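Local coordinates for protein lipoteichoic acid primase (Listeria monocytogenes, PDB 4UOP) that is a lipoteichoic acid primase whose extracellular catalytic domain has a sulfatase-family fold and carries a bound magnesium ion, at residues B[128-138]-B[161-170]. Sequence-based numbering, arbitrary orientation.
Sequences TQTYGDRVIPS and YNRDEFYPAV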
loop_
_atom_site.group_PDB
_atom_site.type_symbol
_atom_site.label_atom_id
_atom_site.label_comp_id
_atom_site.label_asym_id
_atom_site.label_seq_id
_atom_site.Cartn_x
_atom_site.Cartn_y
_atom_site.Cartn_z
ATOM N N THR B 128 0.971 9.187 -8.257
ATOM C CA THR B 128 0.849 10.624 -8.440
ATOM C C THR B 128 1.906 11.359 -7.608
ATOM O O THR B 128 2.312 12.451 -7.974
ATOM C CB THR B 128 -0.568 11.157 -8.114
ATOM O OG1 THR B 128 -0.895 10.891 -6.750
ATOM C CG2 THR B 128 -1.601 10.514 -9.034
ATOM N N GLN B 129 2.338 10.750 -6.504
ATOM C CA GLN B 129 3.415 11.299 -5.669
ATOM C C GLN B 129 4.764 10.985 -6.290
ATOM O O GLN B 129 5.527 11.877 -6.615
ATOM C CB GLN B 129 3.378 10.691 -4.267
ATOM C CG GLN B 129 2.178 11.125 -3.441
ATOM C CD GLN B 129 2.425 12.393 -2.646
ATOM O OE1 GLN B 129 3.457 13.063 -2.800
ATOM N NE2 GLN B 129 1.476 12.727 -1.781
ATOM N N THR B 130 5.036 9.704 -6.462
ATOM C CA THR B 130 6.354 9.239 -6.893
ATOM C C THR B 130 6.746 9.695 -8.295
ATOM O O THR B 130 7.936 9.922 -8.560
ATOM C CB THR B 130 6.423 7.708 -6.807
ATOM O OG1 THR B 130 6.079 7.309 -5.477
ATOM C CG2 THR B 130 7.828 7.181 -7.149
ATOM N N TYR B 131 5.774 9.832 -9.197
ATOM C CA TYR B 131 6.097 10.146 -10.594
ATOM C C TYR B 131 5.588 11.507 -11.062
ATOM O O TYR B 131 5.563 11.802 -12.262
ATOM C CB TYR B 131 5.603 9.016 -11.492
ATOM C CG TYR B 131 6.253 7.700 -11.158
ATOM C CD1 TYR B 131 7.592 7.472 -11.463
ATOM C CD2 TYR B 131 5.547 6.693 -10.496
ATOM C CE1 TYR B 131 8.200 6.278 -11.146
ATOM C CE2 TYR B 131 6.153 5.489 -10.178
ATOM C CZ TYR B 131 7.479 5.284 -10.512
ATOM O OH TYR B 131 8.083 4.094 -10.205
ATOM N N GLY B 132 5.237 12.368 -10.110
ATOM C CA GLY B 132 4.865 13.738 -10.420
ATOM C C GLY B 132 5.988 14.571 -11.014
ATOM O O GLY B 132 5.731 15.648 -11.543
ATOM N N ASP B 133 7.221 14.071 -10.939
ATOM C CA ASP B 133 8.383 14.744 -11.539
ATOM C C ASP B 133 8.733 14.254 -12.949
ATOM O O ASP B 133 9.792 14.608 -13.480
ATOM C CB ASP B 133 9.615 14.605 -10.620
ATOM C CG ASP B 133 10.052 13.154 -10.417
ATOM O OD1 ASP B 133 9.365 12.223 -10.898
ATOM O OD2 ASP B 133 11.087 12.938 -9.751
ATOM N N ARG B 134 7.857 13.457 -13.562
ATOM C CA ARG B 134 8.104 12.924 -14.895
ATOM C C ARG B 134 7.273 13.619 -15.962
ATOM O O ARG B 134 6.299 14.320 -15.661
ATOM C CB ARG B 134 7.806 11.422 -14.957
ATOM C CG ARG B 134 8.448 10.573 -13.868
ATOM C CD ARG B 134 9.946 10.796 -13.726
ATOM N NE ARG B 134 10.476 9.999 -12.612
ATOM C CZ ARG B 134 10.978 8.772 -12.696
ATOM N NH1 ARG B 134 11.079 8.137 -13.858
ATOM N NH2 ARG B 134 11.398 8.170 -11.590
ATOM N N VAL B 135 7.684 13.428 -17.210
ATOM C CA VAL B 135 6.884 13.813 -18.358
ATOM C C VAL B 135 6.111 12.559 -18.737
ATOM O O VAL B 135 6.671 11.600 -19.285
ATOM C CB VAL B 135 7.750 14.279 -19.546
ATOM C CG1 VAL B 135 6.872 14.722 -20.711
ATOM C CG2 VAL B 135 8.673 15.411 -19.114
ATOM N N ILE B 136 4.814 12.560 -18.439
ATOM C CA ILE B 136 4.014 11.366 -18.570
ATOM C C ILE B 136 3.119 11.436 -19.799
ATOM O O ILE B 136 2.272 12.321 -19.886
ATOM C CB ILE B 136 3.141 11.141 -17.303
ATOM C CG1 ILE B 136 4.015 11.181 -16.033
ATOM C CG2 ILE B 136 2.426 9.807 -17.383
ATOM C CD1 ILE B 136 3.232 11.175 -14.730
ATOM N N PRO B 137 3.295 10.496 -20.752
ATOM C CA PRO B 137 2.344 10.393 -21.844
ATOM C C PRO B 137 0.944 10.112 -21.299
ATOM O O PRO B 137 0.797 9.360 -20.336
ATOM C CB PRO B 137 2.858 9.214 -22.671
ATOM C CG PRO B 137 4.298 9.073 -22.290
ATOM C CD PRO B 137 4.349 9.472 -20.851
ATOM N N SER B 138 -0.067 10.711 -21.911
ATOM C CA SER B 138 -1.373 10.729 -21.293
ATOM C C SER B 138 -2.463 11.150 -22.237
ATOM O O SER B 138 -2.211 11.594 -23.368
ATOM C CB SER B 138 -1.359 11.686 -20.108
ATOM O OG SER B 138 -1.431 13.021 -20.553
ATOM N N TYR B 161 -2.395 14.500 -2.551
ATOM C CA TYR B 161 -1.863 13.464 -3.442
ATOM C C TYR B 161 -0.898 14.001 -4.503
ATOM O O TYR B 161 -0.725 13.376 -5.553
ATOM C CB TYR B 161 -3.001 12.696 -4.141
ATOM C CG TYR B 161 -4.179 12.365 -3.251
ATOM C CD1 TYR B 161 -3.997 11.729 -2.027
ATOM C CD2 TYR B 161 -5.476 12.686 -3.639
ATOM C CE1 TYR B 161 -5.079 11.431 -1.212
ATOM C CE2 TYR B 161 -6.570 12.383 -2.836
ATOM C CZ TYR B 161 -6.368 11.764 -1.621
ATOM O OH TYR B 161 -7.468 11.467 -0.837
ATOM N N ASN B 162 -0.273 15.142 -4.228
ATOM C CA ASN B 162 0.690 15.728 -5.147
ATOM C C ASN B 162 0.044 16.139 -6.489
ATOM O O ASN B 162 0.716 16.159 -7.511
ATOM C CB ASN B 162 1.836 14.742 -5.389
ATOM C CG ASN B 162 3.073 15.399 -5.962
ATOM O OD1 ASN B 162 3.450 16.480 -5.544
ATOM N ND2 ASN B 162 3.724 14.732 -6.912
ATOM N N ARG B 163 -1.239 16.485 -6.468
ATOM C CA ARG B 163 -1.962 16.837 -7.701
ATOM C C ARG B 163 -1.361 18.056 -8.413
ATOM O O ARG B 163 -1.334 18.102 -9.651
ATOM C CB ARG B 163 -3.449 17.083 -7.432
ATOM C CG ARG B 163 -4.277 15.812 -7.414
ATOM C CD ARG B 163 -5.628 16.054 -6.752
ATOM N NE ARG B 163 -6.518 14.887 -6.861
ATOM C CZ ARG B 163 -7.460 14.574 -5.963
ATOM N NH1 ARG B 163 -7.649 15.322 -4.873
ATOM N NH2 ARG B 163 -8.221 13.502 -6.135
ATOM N N ASP B 164 -0.870 19.018 -7.632
ATOM C CA ASP B 164 -0.269 20.233 -8.195
ATOM C C ASP B 164 1.024 19.971 -8.985
ATOM O O ASP B 164 1.399 20.780 -9.826
ATOM C CB ASP B 164 -0.077 21.324 -7.131
ATOM C CG ASP B 164 0.760 20.886 -5.951
ATOM O OD1 ASP B 164 1.338 19.772 -5.964
ATOM O OD2 ASP B 164 0.829 21.685 -4.985
ATOM N N GLU B 165 1.680 18.837 -8.742
ATOM C CA GLU B 165 2.757 18.345 -9.632
ATOM C C GLU B 165 2.286 17.313 -10.659
ATOM O O GLU B 165 2.770 17.278 -11.797
ATOM C CB GLU B 165 3.878 17.725 -8.797
ATOM C CG GLU B 165 4.500 18.676 -7.788
ATOM C CD GLU B 165 5.160 19.878 -8.442
ATOM O OE1 GLU B 165 5.692 19.736 -9.573
ATOM O OE2 GLU B 165 5.153 20.968 -7.823
ATOM N N PHE B 166 1.372 16.444 -10.252
ATOM C CA PHE B 166 0.874 15.385 -11.128
ATOM C C PHE B 166 0.137 15.928 -12.352
ATOM O O PHE B 166 0.309 15.425 -13.456
ATOM C CB PHE B 166 -0.013 14.433 -10.326
ATOM C CG PHE B 166 -0.757 13.438 -11.152
ATOM C CD1 PHE B 166 -0.076 12.524 -11.951
ATOM C CD2 PHE B 166 -2.145 13.414 -11.140
ATOM C CE1 PHE B 166 -0.772 11.601 -12.708
ATOM C CE2 PHE B 166 -2.839 12.488 -11.895
ATOM C CZ PHE B 166 -2.149 11.586 -12.682
ATOM N N TYR B 167 -0.684 16.945 -12.157
ATOM C CA TYR B 167 -1.478 17.455 -13.260
ATOM C C TYR B 167 -0.608 18.044 -14.398
ATOM O O TYR B 167 -0.859 17.735 -15.565
ATOM C CB TYR B 167 -2.573 18.400 -12.768
ATOM C CG TYR B 167 -3.696 17.735 -11.986
ATOM C CD1 TYR B 167 -4.048 16.397 -12.176
ATOM C CD2 TYR B 167 -4.445 18.467 -11.078
ATOM C CE1 TYR B 167 -5.096 15.820 -11.475
ATOM C CE2 TYR B 167 -5.479 17.899 -10.377
ATOM C CZ TYR B 167 -5.797 16.572 -10.577
ATOM O OH TYR B 167 -6.836 16.011 -9.876
ATOM N N PRO B 168 0.426 18.844 -14.063
ATOM C CA PRO B 168 1.459 19.243 -15.040
ATOM C C PRO B 168 2.228 18.069 -15.639
ATOM O O PRO B 168 2.507 18.078 -16.836
ATOM C CB PRO B 168 2.423 20.103 -14.209
ATOM C CG PRO B 168 1.612 20.620 -13.086
ATOM C CD PRO B 168 0.543 19.610 -12.808
ATOM N N ALA B 169 2.556 17.069 -14.819
ATOM C CA ALA B 169 3.245 15.882 -15.298
ATOM C C ALA B 169 2.491 15.185 -16.421
ATOM O O ALA B 169 3.111 14.699 -17.369
ATOM C CB ALA B 169 3.508 14.905 -14.155
ATOM N N VAL B 170 1.162 15.095 -16.310
ATOM C CA VAL B 170 0.375 14.464 -17.378
ATOM C C VAL B 170 -0.032 15.439 -18.469
ATOM O O VAL B 170 -0.656 15.042 -19.442
ATOM C CB VAL B 170 -0.876 13.686 -16.867
ATOM C CG1 VAL B 170 -0.452 12.487 -16.047
ATOM C CG2 VAL B 170 -1.832 14.577 -16.079
HETATM O O HOH W 1 7.672 17.501 -9.493
#
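Thr128 uses both side-chain branches, one on Tyr161 just ahead of helix 163-169 and one on Phe166 within it. This end is closely packed: CG2 stands over the Phe166 ring, 3.5 Å from the centroid and 7° off the normal, a CH-pi contact made almost squarely over the face. OG1 donates to Tyr161 O at 2.8 Å; with chi1 at 61° it sits between the backbone N and the carbonyl carbon and meets the acceptor in its carbonyl plane, on a lone pair. Asn162, the N-cap residue, spends its amide across the contact: ND2 reaches Thr128 O at 2.9 Å along a nearly straight N-H (164°). The amide of Gln129 lies almost parallel to it, OE1 3.5 Å from Asn162 CB.

The other end is tightly packed too. Ile136 N donates to Ala169 O at 2.9 Å, while Ala169 CB presses on Arg134 O at 3.2 Å, a buried carbonyl with no polar partner in the model. Ile136 CD1 adds apolar contact with the same methyl, and Trp113 of helix 107-117 packs against Ile136.

Between them the solvent side is looser: a water lies 3.0 Å from OE1 of exposed Glu165 and makes only a weak 3.4 Å bond to Gly132 O, which Arg438 also hydrogen-bonds. Gly132 belongs to a type I beta turn, Tyr131 to Arg134. The contact joins the end of helix 127-130 and the turn and loop after it to helix 163-169 within the alpha/beta sulfatase fold.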